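Local coordinates for PspGI restriction endonuclease (Pyrococcus sp. GI-H, PDB 3BM3), which binds its substrate DNA with base flipping and probably cuts it site-specifically as a type II restriction endonuclease, at residues S91-Q94 with A95-R99; K126-D129 with Y130-E133. The protein carries 2 engineered substitutions. All coordinates share one frame; numbering follows the deposited sequence. Where two conformers were deposited one is given.

Contact 1: S91-Q94 with A95-R99; sequences SFQQ and ARFSR. With nucleotides of chain B; nucleotides of chain A.
F97 and Q93 lie one helical turn apart, and Q93 reaches over one face of the F97 ring with its amide tilted 41° to it, NE2 above the centre and 3.6 Å from F97 CZ. On the opposite face sits O2 of the cytosine DC5 of chain A, 3.2 Å from F97 CG and shifted toward the rim, while Q94 OE1 comes up at the ring edge, in plane. Q93, Q94 and the DC5 base thus meet the ring on both faces and at one edge. Q93 leaves the helix with CG anti to its own nitrogen (chi1 178°) and then bends at chi2, which carries the amide back over the ring and brings OE1 within 2.8 Å of R96 NH2. That hydrogen bond arrives above the carbonyl plane, and amide and guanidinium stand nearly perpendicular, 84° apart.

Second partners fix these groups. Q93 OE1 is also bonded by Q90 of the second subunit, Q93 NE2 and R96 NE both reach phosphates, and R96 NH1 pairs with E71.

Q94 grips the DNA with backbone and side chain alike. Its carbonyl O accepts a hydrogen bond from N2 of DG9 of chain B at 3.1 Å as well as one from S98 N at 3.1 Å, the latter a routine helical bond. Its OE1 is hydrogen-bonded to N2 of another guanine, whereas its NE2 donates to the sugar oxygen O4' of DG9 of chain B at 3.0 Å. S91 OG holds OP1 of DA10 of chain B at 2.6 Å. Guanine N2 and cytosine O2 both face the minor groove, so this helix probes that side of the duplex.

F97 also meets its counterpart F97 in the second subunit. Within helix 85-115, R96 and R99 reach DNA phosphates and, with F92, pack on helix 52-80; R99 packs on helix 20-31 too.

Contact 2: K126-D129 with Y130-E133; sequences KIYD and YITE. With nucleotides of chain A.
The Y130 ring takes Y128 CB squarely over one face, 3.7 Å from its centroid and 12° off the normal, a CH-pi contact. The Y128 ring carries I127 CG2 over the centre of one of its own faces. The two tyrosine rings are near parallel (30°) but slid apart, centroids 5.1 Å from each other, so they barely overlap; contact falls instead at the phenol end of Y130, whose OH lies obliquely 3.1 Å from Y128 CD1.

Y130 reaches this place because its CG sits between backbone N and carbonyl carbon (chi1 50°), a crowded position that folds the ring back over the preceding residues. I131 runs beside Y128, pointing the same way, with I131 CD1 3.9 Å from Y128 CD2. Toward the open end of the loop, K126 CG passes 3.4 Å from T132 O, and E133 OE1 approaches C5' of DA2 of chain A at 3.3 Å.

With Y130 gone, an alanine here would probably leave Y128 CB without the ring that covers it and F234 of the second subunit without its aromatic partner.

Y128 to I131 is a type I beta turn, yet no hydrogen bond joins 126-129 to 130-133. Carbon and ring contacts therefore hold the cluster of Y128, Y130 and I131 together, and its polar end, Y128 OH, bonds D206 of the second subunit.

How the contacts relate
From the N terminus, contact 1 comes first, within helix 85-115; it closes no loop, joining only successive turns of one helix. The chain then leaves that helix, enters strand 125-126 and reverses through contact 2, the hairpin loop between strands 125-126 and 134-135, before it goes on to strand 139-141, an outermost strand, within this chain, of the mixed sheet. The two are in series, neither nesting nor crossing, with centres 30 Å apart and nearest atoms about 16 Å apart. They illustrate how separate local elements can serve one assembly: both touch the second subunit and both meet DNA, contact 1 intimately, contact 2 at its E133 end.

Contact 1: S91-Q94 with A95-R99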
loop_
_atom_site.group_PDB
_atom_site.type_symbol
_atom_site.label_atom_id
_atom_site.label_comp_id
_atom_site.label_asym_id
_atom_site.label_seq_id
_atom_site.Cartn_x
_atom_site.Cartn_y
_atom_site.Cartn_z
ATOM N N SER C 91 12.233 -4.047 -13.875
ATOM C CA SER C 91 11.057 -4.022 -14.753
ATOM C C SER C 91 10.226 -5.280 -14.620
ATOM O O SER C 91 9.001 -5.215 -14.516
ATOM C CB SER C 91 11.435 -3.760 -16.210
ATOM O OG SER C 91 11.901 -2.424 -16.401
ATOM N N PHE C 92 10.883 -6.431 -14.547
ATOM C CA PHE C 92 10.171 -7.657 -14.369
ATOM C C PHE C 92 9.481 -7.715 -13.006
ATOM O O PHE C 92 8.355 -8.148 -12.946
ATOM C CB PHE C 92 11.091 -8.836 -14.485
ATOM C CG PHE C 92 11.581 -9.126 -15.876
ATOM C CD1 PHE C 92 10.837 -8.854 -17.024
ATOM C CD2 PHE C 92 12.807 -9.737 -16.028
ATOM C CE1 PHE C 92 11.293 -9.214 -18.293
ATOM C CE2 PHE C 92 13.262 -10.054 -17.282
ATOM C CZ PHE C 92 12.516 -9.815 -18.404
ATOM N N GLN C 93 10.160 -7.294 -11.930
ATOM C CA GLN C 93 9.538 -7.290 -10.601
ATOM C C GLN C 93 8.300 -6.416 -10.638
ATOM O O GLN C 93 7.271 -6.779 -10.118
ATOM C CB GLN C 93 10.508 -6.854 -9.483
ATOM C CG GLN C 93 9.873 -6.814 -8.145
ATOM C CD GLN C 93 9.388 -8.178 -7.748
ATOM O OE1 GLN C 93 10.221 -9.052 -7.433
ATOM N NE2 GLN C 93 8.059 -8.411 -7.831
ATOM N N GLN C 94 8.426 -5.241 -11.238
ATOM C CA GLN C 94 7.306 -4.309 -11.327
ATOM C C GLN C 94 6.154 -4.902 -12.140
ATOM O O GLN C 94 4.987 -4.757 -11.787
ATOM C CB GLN C 94 7.792 -2.957 -11.838
ATOM C CG GLN C 94 8.781 -2.309 -10.918
ATOM C CD GLN C 94 8.186 -1.761 -9.639
ATOM O OE1 GLN C 94 7.533 -2.493 -8.892
ATOM N NE2 GLN C 94 8.403 -0.493 -9.386
ATOM N N ALA C 95 6.498 -5.586 -13.225
ATOM C CA ALA C 95 5.511 -6.366 -13.999
ATOM C C ALA C 95 4.849 -7.417 -13.154
ATOM O O ALA C 95 3.644 -7.589 -13.204
ATOM C CB ALA C 95 6.168 -6.983 -15.237
ATOM N N ARG C 96 5.621 -8.135 -12.334
ATOM C CA ARG C 96 5.087 -9.194 -11.509
ATOM C C ARG C 96 4.126 -8.642 -10.483
ATOM O O ARG C 96 3.128 -9.263 -10.259
ATOM C CB ARG C 96 6.230 -9.974 -10.861
ATOM C CG ARG C 96 6.977 -10.859 -11.861
ATOM C CD ARG C 96 7.867 -11.844 -11.167
ATOM N NE ARG C 96 8.875 -11.282 -10.290
ATOM C CZ ARG C 96 10.128 -10.972 -10.641
ATOM N NH1 ARG C 96 10.542 -11.107 -11.891
ATOM N NH2 ARG C 96 10.955 -10.498 -9.731
ATOM N N PHE C 97 4.417 -7.488 -9.882
ATOM C CA PHE C 97 3.498 -6.895 -8.914
ATOM C C PHE C 97 2.190 -6.578 -9.628
ATOM O O PHE C 97 1.121 -7.012 -9.226
ATOM C CB PHE C 97 4.109 -5.626 -8.366
ATOM C CG PHE C 97 5.182 -5.858 -7.313
ATOM C CD1 PHE C 97 4.967 -6.786 -6.292
ATOM C CD2 PHE C 97 6.326 -5.099 -7.282
ATOM C CE1 PHE C 97 5.894 -6.933 -5.277
ATOM C CE2 PHE C 97 7.262 -5.278 -6.272
ATOM C CZ PHE C 97 7.023 -6.170 -5.277
ATOM N N SER C 98 2.288 -5.804 -10.699
ATOM C CA SER C 98 1.086 -5.349 -11.403
ATOM C C SER C 98 0.302 -6.554 -11.947
ATOM O O SER C 98 -0.912 -6.693 -11.713
ATOM C CB SER C 98 1.444 -4.357 -12.506
ATOM O OG SER C 98 0.261 -3.904 -13.132
ATOM N N ARG C 99 1.003 -7.445 -12.634
ATOM C CA ARG C 99 0.371 -8.636 -13.223
ATOM C C ARG C 99 -0.188 -9.627 -12.234
ATOM O O ARG C 99 -1.229 -10.212 -12.468
ATOM C CB ARG C 99 1.351 -9.359 -14.136
ATOM C CG ARG C 99 1.727 -8.549 -15.355
ATOM C CD ARG C 99 2.870 -9.244 -16.081
ATOM N NE ARG C 99 3.141 -8.633 -17.370
ATOM C CZ ARG C 99 2.766 -9.120 -18.551
ATOM N NH1 ARG C 99 2.086 -10.246 -18.638
ATOM N NH2 ARG C 99 3.065 -8.468 -19.668
ATOM P P DG B 9 10.367 4.141 -11.300
ATOM O OP1 DG B 9 11.805 4.451 -11.065
ATOM O OP2 DG B 9 9.406 5.250 -11.510
ATOM O "O5'" DG B 9 10.272 3.170 -12.552
ATOM C "C5'" DG B 9 11.017 1.960 -12.562
ATOM C "C4'" DG B 9 10.162 0.820 -13.058
ATOM O "O4'" DG B 9 9.081 0.563 -12.121
ATOM C "C3'" DG B 9 9.491 1.053 -14.406
ATOM O "O3'" DG B 9 9.384 -0.207 -15.053
ATOM C "C2'" DG B 9 8.120 1.573 -14.004
ATOM C "C1'" DG B 9 7.826 0.734 -12.772
ATOM N N9 DG B 9 6.919 1.356 -11.810
ATOM C C8 DG B 9 6.918 2.666 -11.405
ATOM N N7 DG B 9 6.016 2.920 -10.494
ATOM C C5 DG B 9 5.376 1.706 -10.295
ATOM C C6 DG B 9 4.310 1.360 -9.423
ATOM O O6 DG B 9 3.711 2.084 -8.617
ATOM N N1 DG B 9 3.963 0.020 -9.548
ATOM C C2 DG B 9 4.562 -0.878 -10.398
ATOM N N2 DG B 9 4.092 -2.127 -10.366
ATOM N N3 DG B 9 5.556 -0.567 -11.217
ATOM C C4 DG B 9 5.911 0.732 -11.111
ATOM P P DA B 10 8.841 -0.298 -16.558
ATOM O OP1 DA B 10 9.831 -1.116 -17.316
ATOM O OP2 DA B 10 8.439 1.024 -17.070
ATOM O "O5'" DA B 10 7.562 -1.220 -16.382
ATOM C "C5'" DA B 10 7.697 -2.475 -15.738
ATOM C "C4'" DA B 10 6.346 -3.105 -15.520
ATOM O "O4'" DA B 10 5.606 -2.356 -14.534
ATOM C "C3'" DA B 10 5.467 -3.154 -16.762
ATOM O "O3'" DA B 10 4.779 -4.390 -16.774
ATOM C "C2'" DA B 10 4.515 -1.982 -16.577
ATOM C "C1'" DA B 10 4.360 -1.919 -15.066
ATOM N N9 DA B 10 4.136 -0.574 -14.552
ATOM C C8 DA B 10 4.798 0.572 -14.915
ATOM N N7 DA B 10 4.418 1.635 -14.255
ATOM C C5 DA B 10 3.430 1.158 -13.403
ATOM C C6 DA B 10 2.645 1.790 -12.440
ATOM N N6 DA B 10 2.751 3.087 -12.151
ATOM N N1 DA B 10 1.744 1.037 -11.770
ATOM C C2 DA B 10 1.665 -0.272 -12.055
ATOM N N3 DA B 10 2.366 -0.988 -12.936
ATOM C C4 DA B 10 3.239 -0.199 -13.584
ATOM P P DC A 5 -2.797 -6.381 -5.465
ATOM O OP1 DC A 5 -3.355 -7.744 -5.496
ATOM O OP2 DC A 5 -3.300 -5.387 -4.481
ATOM O "O5'" DC A 5 -1.223 -6.513 -5.270
ATOM C "C5'" DC A 5 -0.471 -7.325 -6.157
ATOM C "C4'" DC A 5 0.998 -7.192 -5.836
ATOM O "O4'" DC A 5 1.358 -5.814 -6.039
ATOM C "C3'" DC A 5 1.333 -7.524 -4.382
ATOM O "O3'" DC A 5 2.378 -8.484 -4.339
ATOM C "C2'" DC A 5 1.788 -6.211 -3.775
ATOM C "C1'" DC A 5 2.176 -5.371 -4.974
ATOM N N1 DC A 5 1.912 -3.945 -4.769
ATOM C C2 DC A 5 2.914 -3.026 -5.061
ATOM O O2 DC A 5 3.968 -3.436 -5.573
ATOM N N3 DC A 5 2.710 -1.715 -4.793
ATOM C C4 DC A 5 1.542 -1.316 -4.274
ATOM N N4 DC A 5 1.390 -0.022 -3.990
ATOM C C5 DC A 5 0.484 -2.232 -4.017
ATOM C C6 DC A 5 0.707 -3.522 -4.275
#

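Contact 2: K126-D129 with Y130-E133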
loop_
_atom_site.group_PDB
_atom_site.type_symbol
_atom_site.label_atom_id
_atom_site.label_comp_id
_atom_site.label_asym_id
_atom_site.label_seq_id
_atom_site.Cartn_x
_atom_site.Cartn_y
_atom_site.Cartn_z
ATOM N N LYS C 126 -17.467 8.534 -8.282
ATOM C CA LYS C 126 -17.063 9.925 -8.109
ATOM C C LYS C 126 -17.484 10.394 -6.736
ATOM O O LYS C 126 -18.572 10.075 -6.257
ATOM C CB LYS C 126 -17.624 10.820 -9.208
ATOM C CG LYS C 126 -16.840 10.734 -10.509
ATOM C CD LYS C 126 -17.432 9.668 -11.423
ATOM C CE LYS C 126 -16.434 9.082 -12.399
ATOM N NZ LYS C 126 -16.917 7.773 -12.858
ATOM N N ILE C 127 -16.582 11.115 -6.084
ATOM C CA ILE C 127 -16.802 11.584 -4.740
ATOM C C ILE C 127 -17.163 13.038 -4.704
ATOM O O ILE C 127 -17.968 13.448 -3.859
ATOM C CB ILE C 127 -15.537 11.354 -3.869
ATOM C CG1 ILE C 127 -15.206 9.852 -3.792
ATOM C CG2 ILE C 127 -15.730 11.898 -2.492
ATOM C CD1 ILE C 127 -16.375 9.000 -3.353
ATOM N N TYR C 128 -16.533 13.803 -5.586
ATOM C CA TYR C 128 -16.736 15.242 -5.701
ATOM C C TYR C 128 -17.261 15.600 -7.066
ATOM O O TYR C 128 -16.809 15.049 -8.060
ATOM C CB TYR C 128 -15.394 15.932 -5.497
ATOM C CG TYR C 128 -14.745 15.570 -4.175
ATOM C CD1 TYR C 128 -15.255 16.042 -2.986
ATOM C CD2 TYR C 128 -13.626 14.751 -4.113
ATOM C CE1 TYR C 128 -14.680 15.727 -1.759
ATOM C CE2 TYR C 128 -13.059 14.414 -2.896
ATOM C CZ TYR C 128 -13.572 14.923 -1.715
ATOM O OH TYR C 128 -13.003 14.620 -0.493
ATOM N N ASP C 129 -18.186 16.561 -7.102
ATOM C CA ASP C 129 -18.776 17.029 -8.352
ATOM C C ASP C 129 -17.678 17.646 -9.209
ATOM O O ASP C 129 -17.731 17.600 -10.442
ATOM C CB ASP C 129 -19.878 18.063 -8.075
ATOM C CG ASP C 129 -20.993 17.506 -7.205
ATOM O OD1 ASP C 129 -21.571 16.458 -7.577
ATOM O OD2 ASP C 129 -21.261 18.104 -6.130
ATOM N N TYR C 130 -16.657 18.165 -8.540
ATOM C CA TYR C 130 -15.684 19.068 -9.160
ATOM C C TYR C 130 -14.337 18.427 -9.486
ATOM O O TYR C 130 -13.452 19.099 -10.020
ATOM C CB TYR C 130 -15.486 20.291 -8.257
ATOM C CG TYR C 130 -15.198 19.946 -6.818
ATOM C CD1 TYR C 130 -13.912 19.624 -6.413
ATOM C CD2 TYR C 130 -16.216 19.928 -5.865
ATOM C CE1 TYR C 130 -13.636 19.292 -5.103
ATOM C CE2 TYR C 130 -15.951 19.611 -4.547
ATOM C CZ TYR C 130 -14.658 19.288 -4.173
ATOM O OH TYR C 130 -14.360 18.958 -2.864
ATOM N N ILE C 131 -14.190 17.149 -9.141
ATOM C CA ILE C 131 -13.007 16.328 -9.440
ATOM C C ILE C 131 -13.557 15.056 -10.107
ATOM O O ILE C 131 -14.564 14.518 -9.647
ATOM C CB ILE C 131 -12.233 15.930 -8.123
ATOM C CG1 ILE C 131 -11.579 17.138 -7.460
ATOM C CG2 ILE C 131 -11.152 14.911 -8.394
ATOM C CD1 ILE C 131 -10.945 16.817 -6.100
ATOM N N THR C 132 -12.947 14.596 -11.194
ATOM C CA THR C 132 -13.426 13.366 -11.859
ATOM C C THR C 132 -12.904 12.119 -11.143
ATOM O O THR C 132 -13.493 11.048 -11.257
ATOM C CB THR C 132 -13.062 13.287 -13.384
ATOM O OG1 THR C 132 -11.668 13.530 -13.571
ATOM C CG2 THR C 132 -13.875 14.298 -14.191
ATOM N N GLU C 133 -11.806 12.259 -10.414
ATOM C CA GLU C 133 -11.222 11.115 -9.724
ATOM C C GLU C 133 -12.066 10.695 -8.526
ATOM O O GLU C 133 -12.769 11.510 -7.934
ATOM C CB GLU C 133 -9.777 11.396 -9.312
ATOM C CG GLU C 133 -8.988 10.137 -9.044
ATOM C CD GLU C 133 -9.272 9.024 -10.061
ATOM O OE1 GLU C 133 -8.826 9.123 -11.243
ATOM O OE2 GLU C 133 -9.970 8.055 -9.689
ATOM P P DA A 2 -3.547 10.265 -11.224
ATOM O OP1 DA A 2 -4.328 11.422 -10.717
ATOM O OP2 DA A 2 -2.087 10.179 -10.948
ATOM O "O5'" DA A 2 -4.230 8.936 -10.670
ATOM C "C5'" DA A 2 -5.615 8.691 -10.891
ATOM C "C4'" DA A 2 -5.977 7.276 -10.501
ATOM O "O4'" DA A 2 -5.233 6.342 -11.320
ATOM C "C3'" DA A 2 -5.663 6.868 -9.066
ATOM O "O3'" DA A 2 -6.532 5.794 -8.711
ATOM C "C2'" DA A 2 -4.234 6.374 -9.181
ATOM C "C1'" DA A 2 -4.254 5.669 -10.530
ATOM N N9 DA A 2 -2.986 5.739 -11.252
ATOM C C8 DA A 2 -2.173 6.832 -11.408
ATOM N N7 DA A 2 -1.113 6.601 -12.146
ATOM C C5 DA A 2 -1.234 5.265 -12.491
ATOM C C6 DA A 2 -0.433 4.417 -13.266
ATOM N N6 DA A 2 0.693 4.811 -13.866
ATOM N N1 DA A 2 -0.832 3.133 -13.411
ATOM C C2 DA A 2 -1.962 2.742 -12.811
ATOM N N3 DA A 2 -2.803 3.449 -12.058
ATOM C C4 DA A 2 -2.376 4.717 -11.937
#